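Endo-1,3-beta-glucanase, family GH16 (Zobellia galactanivorans, PDB 5FUI) probably binds the algal polysaccharide laminarin through its C-terminal family 6 carbohydrate-binding module, as part of a marine laminarinase. Local coordinates at residues Arg72-Glu78 against Gln113-Ile119; Leu84-Ser88 against Val101-Val107. All blocks are in the same frame, centred on the assembly; numbering follows the deposited sequence. Where two conformers were deposited one is given.

Contact 1. Residues Arg72-Glu78 against Gln113-Ile119; sequences RFSSDLE and QFGLYSI. With APY (2-aminomethyl-pyridine), chain C.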
loop_
_atom_site.group_PDB
_atom_site.type_symbol
_atom_site.label_atom_id
_atom_site.label_comp_id
_atom_site.label_asym_id
_atom_site.label_seq_id
_atom_site.Cartn_x
_atom_site.Cartn_y
_atom_site.Cartn_z
ATOM N N ARG A 72 3.028 -2.499 9.964
ATOM C CA ARG A 72 1.556 -2.556 9.911
ATOM C C ARG A 72 1.108 -1.272 9.295
ATOM O O ARG A 72 1.650 -0.192 9.605
ATOM C CB ARG A 72 0.973 -2.691 11.351
ATOM C CG ARG A 72 -0.505 -3.009 11.293
ATOM C CD ARG A 72 -1.012 -3.019 12.771
ATOM N NE ARG A 72 -2.414 -3.417 12.726
ATOM C CZ ARG A 72 -2.869 -4.625 12.934
ATOM N NH1 ARG A 72 -2.053 -5.600 13.297
ATOM N NH2 ARG A 72 -4.159 -4.847 12.829
ATOM N N PHE A 73 0.121 -1.350 8.412
ATOM C CA PHE A 73 -0.408 -0.119 7.810
ATOM C C PHE A 73 -1.898 -0.250 7.559
ATOM O O PHE A 73 -2.444 -1.374 7.534
ATOM C CB PHE A 73 0.351 0.281 6.520
ATOM C CG PHE A 73 0.284 -0.740 5.412
ATOM C CD1 PHE A 73 1.320 -1.754 5.313
ATOM C CD2 PHE A 73 -0.728 -0.668 4.436
ATOM C CE1 PHE A 73 1.263 -2.612 4.239
ATOM C CE2 PHE A 73 -0.760 -1.557 3.377
ATOM C CZ PHE A 73 0.252 -2.510 3.249
ATOM N N SER A 74 -2.552 0.908 7.449
ATOM C CA SER A 74 -4.014 0.939 7.101
ATOM C C SER A 74 -4.168 1.513 5.712
ATOM O O SER A 74 -3.327 2.277 5.238
ATOM C CB SER A 74 -4.808 1.806 8.098
ATOM O OG SER A 74 -4.307 3.173 8.043
ATOM N N SER A 75 -5.222 1.065 5.052
ATOM C CA SER A 75 -5.614 1.645 3.742
ATOM C C SER A 75 -6.995 2.329 3.902
ATOM O O SER A 75 -7.848 1.891 4.689
ATOM C CB SER A 75 -5.673 0.618 2.621
ATOM O OG SER A 75 -6.514 -0.437 3.032
ATOM N N ASP A 76 -7.162 3.446 3.160
ATOM C CA ASP A 76 -8.407 4.211 3.267
ATOM C C ASP A 76 -8.704 4.973 2.010
ATOM O O ASP A 76 -7.804 5.150 1.164
ATOM C CB ASP A 76 -8.314 5.191 4.457
ATOM C CG ASP A 76 -7.449 6.363 4.171
ATOM O OD1 ASP A 76 -7.894 7.312 3.536
ATOM O OD2 ASP A 76 -6.223 6.346 4.500
ATOM N N LEU A 77 -9.969 5.386 1.867
ATOM C CA LEU A 77 -10.364 6.273 0.777
ATOM C C LEU A 77 -10.787 7.642 1.352
ATOM O O LEU A 77 -11.426 7.727 2.446
ATOM C CB LEU A 77 -11.585 5.653 0.057
ATOM C CG LEU A 77 -11.363 4.253 -0.496
ATOM C CD1 LEU A 77 -12.682 3.756 -1.091
ATOM C CD2 LEU A 77 -10.120 4.153 -1.406
ATOM N N GLU A 78 -10.379 8.690 0.606
ATOM C CA GLU A 78 -10.797 10.086 0.943
ATOM C C GLU A 78 -10.407 10.496 2.327
ATOM O O GLU A 78 -11.261 10.958 3.147
ATOM C CB GLU A 78 -12.341 10.230 0.748
ATOM C CG GLU A 78 -12.729 9.988 -0.715
ATOM C CD GLU A 78 -12.103 11.114 -1.598
ATOM O OE1 GLU A 78 -12.294 12.330 -1.344
ATOM O OE2 GLU A 78 -11.344 10.873 -2.543
ATOM N N GLN A 113 -9.274 9.279 -3.628
ATOM C CA GLN A 113 -7.910 9.407 -3.133
ATOM C C GLN A 113 -7.669 8.180 -2.242
ATOM O O GLN A 113 -8.383 7.981 -1.249
ATOM C CB GLN A 113 -7.738 10.728 -2.362
ATOM C CG GLN A 113 -6.385 10.968 -1.738
ATOM C CD GLN A 113 -6.283 12.376 -1.112
ATOM O OE1 GLN A 113 -6.044 13.348 -1.829
ATOM N NE2 GLN A 113 -6.454 12.483 0.243
ATOM N N PHE A 114 -6.635 7.402 -2.582
ATOM C CA PHE A 114 -6.302 6.158 -1.850
ATOM C C PHE A 114 -5.122 6.399 -0.927
ATOM O O PHE A 114 -4.096 6.930 -1.396
ATOM C CB PHE A 114 -6.024 5.098 -2.911
ATOM C CG PHE A 114 -5.654 3.718 -2.379
ATOM C CD1 PHE A 114 -6.620 2.818 -1.931
ATOM C CD2 PHE A 114 -4.344 3.329 -2.409
ATOM C CE1 PHE A 114 -6.230 1.574 -1.456
ATOM C CE2 PHE A 114 -3.969 2.079 -1.962
ATOM C CZ PHE A 114 -4.904 1.219 -1.464
ATOM N N GLY A 115 -5.238 6.103 0.383
ATOM C CA GLY A 115 -4.202 6.424 1.320
ATOM C C GLY A 115 -3.677 5.174 2.027
ATOM O O GLY A 115 -4.465 4.287 2.371
ATOM N N LEU A 116 -2.356 5.136 2.256
ATOM C CA LEU A 116 -1.717 4.097 3.094
ATOM C C LEU A 116 -1.044 4.784 4.262
ATOM O O LEU A 116 -0.325 5.761 4.035
ATOM C CB LEU A 116 -0.615 3.316 2.271
ATOM C CG LEU A 116 -1.223 2.602 1.061
ATOM C CD1 LEU A 116 -0.095 1.836 0.370
ATOM C CD2 LEU A 116 -2.344 1.701 1.520
ATOM N N TYR A 117 -1.347 4.323 5.470
ATOM C CA TYR A 117 -0.837 5.026 6.627
ATOM C C TYR A 117 -0.105 4.029 7.494
ATOM O O TYR A 117 -0.677 3.007 7.920
ATOM C CB TYR A 117 -2.069 5.593 7.408
ATOM C CG TYR A 117 -1.778 6.841 8.215
ATOM C CD1 TYR A 117 -0.884 6.807 9.271
ATOM C CD2 TYR A 117 -2.362 8.095 7.868
ATOM C CE1 TYR A 117 -0.598 7.959 10.031
ATOM C CE2 TYR A 117 -2.110 9.227 8.593
ATOM C CZ TYR A 117 -1.281 9.160 9.698
ATOM O OH TYR A 117 -1.021 10.351 10.372
ATOM N N SER A 118 1.148 4.309 7.808
ATOM C CA SER A 118 1.944 3.404 8.621
ATOM C C SER A 118 1.590 3.522 10.104
ATOM O O SER A 118 1.808 4.565 10.748
ATOM C CB SER A 118 3.408 3.766 8.441
ATOM O OG SER A 118 4.215 2.870 9.221
ATOM N N ILE A 119 1.040 2.445 10.613
ATOM C CA ILE A 119 0.788 2.315 12.055
ATOM C C ILE A 119 2.062 1.935 12.773
ATOM O O ILE A 119 2.373 2.514 13.852
ATOM C CB ILE A 119 -0.270 1.210 12.287
ATOM C CG1 ILE A 119 -1.604 1.705 11.661
ATOM C CG2 ILE A 119 -0.411 0.886 13.802
ATOM C CD1 ILE A 119 -2.623 0.545 11.550
HETATM N N APY C . -5.122 8.764 4.242
HETATM C CM APY C . -3.692 8.525 4.212
HETATM C C2 APY C . -3.406 9.998 4.449
HETATM C C3 APY C . -3.123 10.416 5.728
HETATM C C4 APY C . -2.930 11.787 6.020
HETATM C C5 APY C . -3.133 12.730 4.996
HETATM C C6 APY C . -3.433 12.307 3.711
HETATM N N1 APY C . -3.613 10.958 3.478
HETATM O O HOH W 1 -7.082 8.623 1.302
#

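Contact 2. Residues Leu84-Ser88 against Val101-Val107; sequences LGELS and VSQTVNV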
loop_
_atom_site.group_PDB
_atom_site.type_symbol
_atom_site.label_atom_id
_atom_site.label_comp_id
_atom_site.label_asym_id
_atom_site.label_seq_id
_atom_site.Cartn_x
_atom_site.Cartn_y
_atom_site.Cartn_z
ATOM N N LEU A 84 -10.577 0.959 4.747
ATOM C CA LEU A 84 -10.649 -0.320 4.049
ATOM C C LEU A 84 -10.120 -1.446 4.942
ATOM O O LEU A 84 -10.602 -2.548 4.873
ATOM C CB LEU A 84 -9.864 -0.273 2.742
ATOM C CG LEU A 84 -10.377 0.799 1.746
ATOM C CD1 LEU A 84 -9.349 0.900 0.601
ATOM C CD2 LEU A 84 -11.823 0.431 1.285
ATOM N N GLY A 85 -9.195 -1.137 5.836
ATOM C CA GLY A 85 -8.681 -2.143 6.768
ATOM C C GLY A 85 -7.180 -2.011 6.919
ATOM O O GLY A 85 -6.580 -1.012 6.523
ATOM N N GLU A 86 -6.624 -2.975 7.657
ATOM C CA GLU A 86 -5.241 -2.925 8.027
ATOM C C GLU A 86 -4.513 -4.174 7.550
ATOM O O GLU A 86 -5.064 -5.274 7.421
ATOM C CB GLU A 86 -5.065 -2.792 9.505
ATOM C CG GLU A 86 -5.732 -1.553 10.070
ATOM C CD GLU A 86 -5.681 -1.372 11.577
ATOM O OE1 GLU A 86 -4.906 -2.052 12.239
ATOM O OE2 GLU A 86 -6.425 -0.476 11.981
ATOM N N LEU A 87 -3.213 -4.017 7.261
ATOM C CA LEU A 87 -2.373 -5.097 6.739
ATOM C C LEU A 87 -1.175 -5.215 7.677
ATOM O O LEU A 87 -0.567 -4.208 8.042
ATOM C CB LEU A 87 -1.783 -4.671 5.295
ATOM C CG LEU A 87 -2.735 -4.615 4.082
ATOM C CD1 LEU A 87 -3.430 -5.973 3.876
ATOM C CD2 LEU A 87 -3.725 -3.444 4.228
ATOM N N SER A 88 -0.844 -6.442 8.051
ATOM C CA SER A 88 0.429 -6.733 8.709
ATOM C C SER A 88 1.455 -7.164 7.656
ATOM O O SER A 88 1.150 -7.982 6.740
ATOM C CB SER A 88 0.208 -7.938 9.640
ATOM O OG SER A 88 -0.636 -7.495 10.680
ATOM N N VAL A 101 0.843 -9.510 0.273
ATOM C CA VAL A 101 -0.288 -9.687 1.199
ATOM C C VAL A 101 -1.510 -9.024 0.568
ATOM O O VAL A 101 -1.415 -8.251 -0.400
ATOM C CB VAL A 101 0.030 -9.104 2.618
ATOM C CG1 VAL A 101 1.220 -9.900 3.253
ATOM C CG2 VAL A 101 0.305 -7.564 2.520
ATOM N N SER A 102 -2.665 -9.271 1.166
ATOM C CA SER A 102 -3.897 -8.726 0.562
ATOM C C SER A 102 -4.986 -8.460 1.576
ATOM O O SER A 102 -4.955 -8.943 2.696
ATOM C CB SER A 102 -4.416 -9.622 -0.545
ATOM O OG SER A 102 -4.928 -10.867 0.035
ATOM N N GLN A 103 -5.984 -7.716 1.120
ATOM C CA GLN A 103 -7.252 -7.601 1.820
ATOM C C GLN A 103 -8.357 -7.694 0.774
ATOM O O GLN A 103 -8.137 -7.361 -0.373
ATOM C CB GLN A 103 -7.297 -6.265 2.567
ATOM C CG GLN A 103 -7.296 -5.052 1.634
ATOM C CD GLN A 103 -7.106 -3.700 2.309
ATOM O OE1 GLN A 103 -6.813 -2.754 1.608
ATOM N NE2 GLN A 103 -7.310 -3.582 3.593
ATOM N N THR A 104 -9.512 -8.180 1.208
ATOM C CA THR A 104 -10.714 -8.229 0.349
ATOM C C THR A 104 -11.751 -7.329 0.943
ATOM O O THR A 104 -12.172 -7.560 2.111
ATOM C CB THR A 104 -11.232 -9.676 0.188
ATOM O OG1 THR A 104 -10.227 -10.498 -0.416
ATOM C CG2 THR A 104 -12.427 -9.754 -0.717
ATOM N N VAL A 105 -12.093 -6.261 0.203
ATOM C CA VAL A 105 -12.923 -5.248 0.811
ATOM C C VAL A 105 -13.996 -4.760 -0.188
ATOM O O VAL A 105 -13.849 -4.858 -1.376
ATOM C CB VAL A 105 -11.990 -4.188 1.451
ATOM C CG1 VAL A 105 -11.036 -3.536 0.430
ATOM C CG2 VAL A 105 -12.709 -3.204 2.344
ATOM N N ASN A 106 -15.082 -4.212 0.326
ATOM C CA ASN A 106 -16.196 -3.780 -0.483
ATOM C C ASN A 106 -16.167 -2.286 -0.670
ATOM O O ASN A 106 -16.059 -1.571 0.289
ATOM C CB ASN A 106 -17.462 -4.206 0.248
ATOM C CG ASN A 106 -18.707 -4.049 -0.582
ATOM O OD1 ASN A 106 -19.245 -5.029 -1.071
ATOM N ND2 ASN A 106 -19.212 -2.822 -0.686
ATOM N N VAL A 107 -16.224 -1.847 -1.924
ATOM C CA VAL A 107 -16.112 -0.437 -2.263
ATOM C C VAL A 107 -17.250 -0.108 -3.203
ATOM O O VAL A 107 -17.483 -0.872 -4.123
ATOM C CB VAL A 107 -14.745 -0.183 -2.974
ATOM C CG1 VAL A 107 -14.611 1.288 -3.272
ATOM C CG2 VAL A 107 -13.632 -0.591 -2.010
HETATM O O HOH W 2 -7.345 -5.656 5.791
#

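Contact 1. Residues Arg72-Glu78 against Gln113-Ile119
Glu78 bends about its CB-CG bond (chi2 -65°), which carries the carboxylate back to Gln113: OE2, met on its anti side, accepts the Gln113 N-H over 2.8 Å from OE2 to N, in an almost straight bond (176° at the hydrogen). Asp76, on the face of the sheet that carries Tyr117, has CG between its backbone N and carbonyl carbon (chi1 75°), which leans the carboxylate over Gly115. There Asp76 OD2 takes the amine N of the bound 2-aminomethyl-pyridine at 2.7 Å, while OD1 adds a weak bond and also receives water 1, which donates as well to Gln113 O. Gly115 has no side chain to block the amine: a CB here would collide with Asp76 OD2 and the ligand N. The edge of the Tyr117 ring meets the ligand, CD2 3.2 Å from its C3. Trp44, its ring meeting Tyr117, completes this pocket on the sheet surface, consistent with a carbohydrate-binding face of family 6 modules. Antiparallel hydrogen-bonded pairs, Ser74 with Tyr117 and Asp76 with Gly115, hold the strands together. On the other face Leu77 CD2 lies in the plane of the Phe114 ring, 3.8 Å from its CD1. Strand 110-118 is flanked by strand 44-52 beyond this pairing, strand 72-77 by strand 82-88, and Tyr62 of strand 56-66, in the facing sheet, packs on Ser75, Phe114 and Leu116.

Contact 2. Residues Leu84-Ser88 against Val101-Val107
Leu84 and Leu87 supply most of the apolar contact, reaching across to the valines and the glutamine of Val101-Val107. Leu84 CD2 lies 3.9 Å from Val107 CG2, the two side chains crossing at about a right angle; the same methyl also meets Val105 in the one of its two conformers considered here. Leu87 divides its branches: CD1 comes to 3.5 Å from the backbone O of Ser102 and further on toward Val101 CG2, while CD2 packs 3.6 Å from Gln103 NE2. No direct hydrogen bond joins the segments, whose axes run nearly antiparallel (170°) but approach no closer than 7.5 Å, too far for backbone pairing.

The polar link is made by Gln103. With CG lodged between the backbone N and the carbonyl carbon (chi1 65°) and the chain extended beyond it, the amide crosses to Leu84-Ser88. NE2 donates to water 2 at 3.0 Å from the water oxygen, and water 2 in turn donates to Glu86 O. OE1 is gripped from two sheets, hydrogen-bonded to Tyr62 OH and to Ser75 OG. A leucine in place of Gln103 would probably leave both hydroxyls without this acceptor and water 2 without its donor.

A classic beta bulge sets Leu84 and Gly85 opposite the single residue Ser75 of the neighbouring strand; at Gly85's backbone angles a CB would strike Leu84 O and crowd Gln103 NE2. Strands 82-88 and 97-107 are the edge strands of two facing antiparallel sheets, and their side chains meet across one margin of the beta-sandwich, the fold of family 6 carbohydrate-binding modules.

Overall arrangement
The centres of contacts 1 and 2 lie about 10 Å apart in one beta-sandwich module. Along the chain the order is 72-78, 84-88, 101-107, 113-119, so the two segments of contact 2 fall between those of contact 1. Contact 1 joins adjacent strands of the five-stranded sheet; contact 2 runs from the edge strand 82-88 of that sheet to strand 97-107, at the edge of the four-stranded one. Strand 72-77 connects them, pairing with strand 82-88 through Phe73 O and Leu87 N, 2.8 Å apart, and Arg72 forms a salt bridge with Glu86. Strand 72-77 thus carries the ligand-contacting Asp76 on one face and, on the other, Phe73 and Ser75, which face the sandwich interior near contact 2.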